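PDB 6XFJ: type 3 secretion system pilotin from Salmonella typhimurium, which acts as the pilot lipoprotein that brings the secretin InvG to its proper place in the outer membrane, a step in building the type III secretion injectisome. Local coordinates for the interface of chains A and B. Sequence-based numbering; all coordinates share one arbitrary frame. Chains: chain A/B, Type 3 secretion system pilotin.

Contact 1: the interface of chains A and B. Residues chain A 54-55, 58; chain B 15, 18-19, 23, 25.
A:Leu58 lies across one face of the B:Tyr23 ring in this helix-to-helix patch of the two-fold dimer of InvH, the pilotin of the InvH lipoprotein family; the chain is its C-terminal part. Helix 44-59 of chain A supplies one wall, helix 8-22, the turn after it and the start of helix 25-36 of chain B the other. The leucine comes over the tyrosine ring obliquely, its CB 3.7 Å from the ring centroid and shifted toward the rim on the CE2 side, a CH-pi contact. Its two methyl branches then part company: CD1 lies against both CD1 of the tyrosine and CG2 of B:Ile18, while CD2 meets CD2 of B:Phe19 at 3.9 Å, the two side chains crossing at about a right angle. The phenylalanine ring is itself backed within chain B by B:Gln25 CB on one face.

The backbone carbonyl O of A:Lys55, one turn before A:Leu58 in helix 44-59, accepts a 2.7 Å hydrogen bond from B:Tyr23 OH. The hydroxyl approaches at a C=O...O angle of 116° and is tilted 29° from the carbonyl plane. One tyrosine thus packs with its face and bonds through its hydroxyl, which probably restricts shifts of the ring. The extended chain of A:Lys55 runs at a right angle to B:Ile18, with CE 3.8 Å from the isoleucine CD1. CG of A:Phe54 is anti to the backbone N (chi1 175°), which directs the ring toward helix 8-22; its CE2 corner passes B:Ile18 CG2 at 3.9 Å, and the ring edge faces the backbone O of B:Ser15 in plane. A:Leu58 CD1 rests on one face of this ring.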
loop_
_atom_site.group_PDB
_atom_site.type_symbol
_atom_site.label_atom_id
_atom_site.label_comp_id
_atom_site.label_asym_id
_atom_site.label_seq_id
_atom_site.Cartn_x
_atom_site.Cartn_y
_atom_site.Cartn_z
ATOM N N PHE A 54 -14.279 -4.632 0.607
ATOM C CA PHE A 54 -12.919 -4.123 0.838
ATOM C C PHE A 54 -12.637 -4.084 2.346
ATOM O O PHE A 54 -11.596 -4.458 2.758
ATOM C CB PHE A 54 -12.837 -2.764 0.139
ATOM C CG PHE A 54 -11.587 -1.940 0.303
ATOM C CD1 PHE A 54 -10.350 -2.445 -0.061
ATOM C CD2 PHE A 54 -11.692 -0.664 0.822
ATOM C CE1 PHE A 54 -9.225 -1.622 0.006
ATOM C CE2 PHE A 54 -10.565 0.157 0.856
ATOM C CZ PHE A 54 -9.351 -0.365 0.532
ATOM N N LYS A 55 -13.571 -3.510 3.098
ATOM C CA LYS A 55 -13.396 -3.462 4.575
ATOM C C LYS A 55 -13.234 -4.884 5.156
ATOM O O LYS A 55 -12.416 -5.059 6.070
ATOM C CB LYS A 55 -14.528 -2.670 5.216
ATOM C CG LYS A 55 -14.513 -1.184 4.945
ATOM C CD LYS A 55 -15.781 -0.569 5.442
ATOM C CE LYS A 55 -16.189 0.733 4.845
ATOM N NZ LYS A 55 -17.398 1.160 5.591
ATOM N N LEU A 58 -9.655 -6.160 4.346
ATOM C CA LEU A 58 -8.600 -5.495 5.129
ATOM C C LEU A 58 -8.556 -6.052 6.555
ATOM O O LEU A 58 -7.549 -5.834 7.244
ATOM C CB LEU A 58 -8.790 -3.977 5.150
ATOM C CG LEU A 58 -8.549 -3.329 3.779
ATOM C CD1 LEU A 58 -8.852 -1.854 3.924
ATOM C CD2 LEU A 58 -7.127 -3.591 3.319
ATOM N N SER B 15 -11.645 5.247 -0.636
ATOM C CA SER B 15 -10.955 3.960 -0.425
ATOM C C SER B 15 -9.613 4.215 0.259
ATOM O O SER B 15 -9.225 3.457 1.158
ATOM C CB SER B 15 -10.854 3.154 -1.696
ATOM O OG SER B 15 -10.096 3.834 -2.678
ATOM N N ILE B 18 -10.082 4.844 3.945
ATOM C CA ILE B 18 -10.298 3.554 4.653
ATOM C C ILE B 18 -8.942 2.872 4.862
ATOM O O ILE B 18 -8.600 2.479 5.981
ATOM C CB ILE B 18 -11.256 2.648 3.872
ATOM C CG1 ILE B 18 -12.684 3.206 3.848
ATOM C CG2 ILE B 18 -11.224 1.242 4.496
ATOM C CD1 ILE B 18 -13.565 2.550 2.852
ATOM N N PHE B 19 -8.124 2.737 3.814
ATOM C CA PHE B 19 -6.890 1.946 3.887
ATOM C C PHE B 19 -5.897 2.637 4.832
ATOM O O PHE B 19 -5.182 1.997 5.612
ATOM C CB PHE B 19 -6.304 1.872 2.477
ATOM C CG PHE B 19 -5.109 0.976 2.349
ATOM C CD1 PHE B 19 -3.812 1.495 2.370
ATOM C CD2 PHE B 19 -5.252 -0.390 2.120
ATOM C CE1 PHE B 19 -2.729 0.677 2.172
ATOM C CE2 PHE B 19 -4.153 -1.210 1.942
ATOM C CZ PHE B 19 -2.877 -0.681 1.993
ATOM N N TYR B 23 -7.790 2.057 8.768
ATOM C CA TYR B 23 -7.001 0.840 9.015
ATOM C C TYR B 23 -5.546 1.118 9.337
ATOM O O TYR B 23 -4.858 0.331 9.962
ATOM C CB TYR B 23 -7.146 -0.194 7.926
ATOM C CG TYR B 23 -8.468 -0.903 7.888
ATOM C CD1 TYR B 23 -9.604 -0.327 7.414
ATOM C CD2 TYR B 23 -8.543 -2.176 8.387
ATOM C CE1 TYR B 23 -10.812 -1.002 7.375
ATOM C CE2 TYR B 23 -9.745 -2.863 8.375
ATOM C CZ TYR B 23 -10.882 -2.283 7.863
ATOM O OH TYR B 23 -12.099 -2.957 7.797
ATOM N N GLN B 25 -3.021 0.802 7.291
ATOM C CA GLN B 25 -2.272 -0.362 6.793
ATOM C C GLN B 25 -0.813 -0.008 6.483
ATOM O O GLN B 25 0.066 -0.844 6.733
ATOM C CB GLN B 25 -2.937 -0.999 5.585
ATOM C CG GLN B 25 -4.254 -1.626 5.821
ATOM C CD GLN B 25 -4.175 -2.746 6.837
ATOM O OE1 GLN B 25 -4.656 -2.600 7.943
ATOM N NE2 GLN B 25 -3.590 -3.835 6.435
#

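Contact 2: the interface of chains A and B. Residues chain A 31, 34, 41; chain B 7-9, 11-12.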
loop_
_atom_site.group_PDB
_atom_site.type_symbol
_atom_site.label_atom_id
_atom_site.label_comp_id
_atom_site.label_asym_id
_atom_site.label_seq_id
_atom_site.Cartn_x
_atom_site.Cartn_y
_atom_site.Cartn_z
ATOM N N LEU A 31 -6.662 5.213 -7.694
ATOM C CA LEU A 31 -7.138 5.815 -8.960
ATOM C C LEU A 31 -6.966 4.816 -10.108
ATOM O O LEU A 31 -7.933 4.631 -10.923
ATOM C CB LEU A 31 -6.347 7.110 -9.230
ATOM C CG LEU A 31 -7.027 8.130 -10.108
ATOM C CD1 LEU A 31 -8.152 8.825 -9.348
ATOM C CD2 LEU A 31 -5.961 9.107 -10.507
ATOM N N PHE A 34 -9.744 2.190 -9.992
ATOM C CA PHE A 34 -11.068 2.665 -10.433
ATOM C C PHE A 34 -11.079 2.936 -11.944
ATOM O O PHE A 34 -12.052 2.551 -12.636
ATOM C CB PHE A 34 -11.519 3.840 -9.583
ATOM C CG PHE A 34 -11.989 3.333 -8.246
ATOM C CD1 PHE A 34 -13.156 2.581 -8.122
ATOM C CD2 PHE A 34 -11.224 3.512 -7.115
ATOM C CE1 PHE A 34 -13.518 2.021 -6.908
ATOM C CE2 PHE A 34 -11.617 3.006 -5.913
ATOM C CZ PHE A 34 -12.766 2.298 -5.828
ATOM N N MET A 41 -17.670 3.345 -11.093
ATOM C CA MET A 41 -18.014 4.769 -11.300
ATOM C C MET A 41 -19.375 4.891 -12.003
ATOM O O MET A 41 -19.987 5.969 -11.931
ATOM C CB MET A 41 -16.903 5.455 -12.099
ATOM C CG MET A 41 -15.532 5.320 -11.413
ATOM S SD MET A 41 -14.193 6.106 -12.280
ATOM C CE MET A 41 -14.024 4.948 -13.638
ATOM N N SER B 7 -17.007 9.426 -8.987
ATOM C CA SER B 7 -15.856 9.508 -9.898
ATOM C C SER B 7 -14.701 8.650 -9.353
ATOM O O SER B 7 -14.666 8.263 -8.167
ATOM C CB SER B 7 -15.368 10.938 -9.973
ATOM O OG SER B 7 -14.920 11.346 -8.689
ATOM N N ALA B 8 -13.687 8.430 -10.188
ATOM C CA ALA B 8 -12.465 7.734 -9.722
ATOM C C ALA B 8 -11.828 8.553 -8.595
ATOM O O ALA B 8 -11.342 7.947 -7.625
ATOM C CB ALA B 8 -11.557 7.598 -10.910
ATOM N N SER B 9 -11.781 9.884 -8.746
ATOM C CA SER B 9 -11.233 10.777 -7.684
ATOM C C SER B 9 -11.978 10.584 -6.351
ATOM O O SER B 9 -11.288 10.449 -5.295
ATOM C CB SER B 9 -11.245 12.215 -8.129
ATOM O OG SER B 9 -10.864 13.077 -7.057
ATOM N N ASN B 11 -13.905 8.096 -5.389
ATOM C CA ASN B 11 -13.722 6.703 -4.910
ATOM C C ASN B 11 -12.299 6.448 -4.401
ATOM O O ASN B 11 -12.129 5.689 -3.451
ATOM C CB ASN B 11 -14.089 5.673 -5.958
ATOM C CG ASN B 11 -15.571 5.708 -6.278
ATOM O OD1 ASN B 11 -16.359 6.043 -5.403
ATOM N ND2 ASN B 11 -15.982 5.147 -7.394
ATOM N N SER B 12 -11.281 7.020 -5.070
ATOM C CA SER B 12 -9.881 6.993 -4.570
ATOM C C SER B 12 -9.867 7.610 -3.169
ATOM O O SER B 12 -9.211 7.041 -2.309
ATOM C CB SER B 12 -8.872 7.683 -5.476
ATOM O OG SER B 12 -7.583 7.788 -4.847
#
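A:Phe34 lays a ring face over B:Asn11 where the start of helix 8-22 of chain B docks on helices 25-36 and 39-42 of chain A, a second helical patch of the two-fold dimer of this InvH-family pilotin. The ring contact is a CH-pi one: B:Asn11 CB stands over the centre of the phenylalanine ring, 3.5 Å from its centroid. The two side chains cross at about a right angle, and the amide plane is turned 49° from the ring. The methylene meets the aromatic surface, while ND2 of the amide passes near the CD1 and CE1 side, 3.9 Å from A:Phe34 CD1. With CG of A:Phe34 anti to the carbonyl carbon, chi1 of -76° points the ring at helix 8-22, and chi2 of -69° turns its face to the asparagine.

Apolar packing centres on B:Ala8, the first residue of its helix, whose short side chain probably allows chain A to come close to the backbone. Its CB is approached by A:Leu31 CD1 at 3.9 Å and by A:Phe34 CB at 4.0 Å. The same leucine methyl also lies against the backbone of B:Ser9, with CD1 4.0 Å from its CA, and against the carbonyl of B:Ala8. CD1 is the branch that reaches this turn of helix 8-22. At the opposite flank, B:Ser12 brings CB and OG alongside the backbone N of A:Leu31 at van der Waals distance.

Sulfur contacts come from A:Met41, whose side chain is extended to SD and then bends at chi3, so that its terminal methyl turns away from B:Ala8 and SD makes the contact. SD sits 3.3 Å from B:Ala8 CB and 3.2 Å from B:Ala8 N, close against the first turn of the helix. The thioether thus lies beside the amino end of helix 8-22, where the helix dipole might polarise it slightly. CG of the methionine skirts the carbonyl carbon of B:Ser7.

Contact 1 and contact 2 lie about 15 Å apart, between the centres of their C-alpha atoms, and share helix 8-22 of chain B. Contact 2 takes its first turns and contact 1 its later turns. Chain A answers with different elements: helices 25-36 and 39-42 at contact 2, helix 44-59 at contact 1. Helix 25-36 serves both, from chain B in contact 1 and from chain A in contact 2. One helix is held by several of the partner, and the two-fold repeats both patches with chains exchanged. This reciprocal embrace fits the dimer named for this pilotin; the structure alone does not show how it engages the secretin.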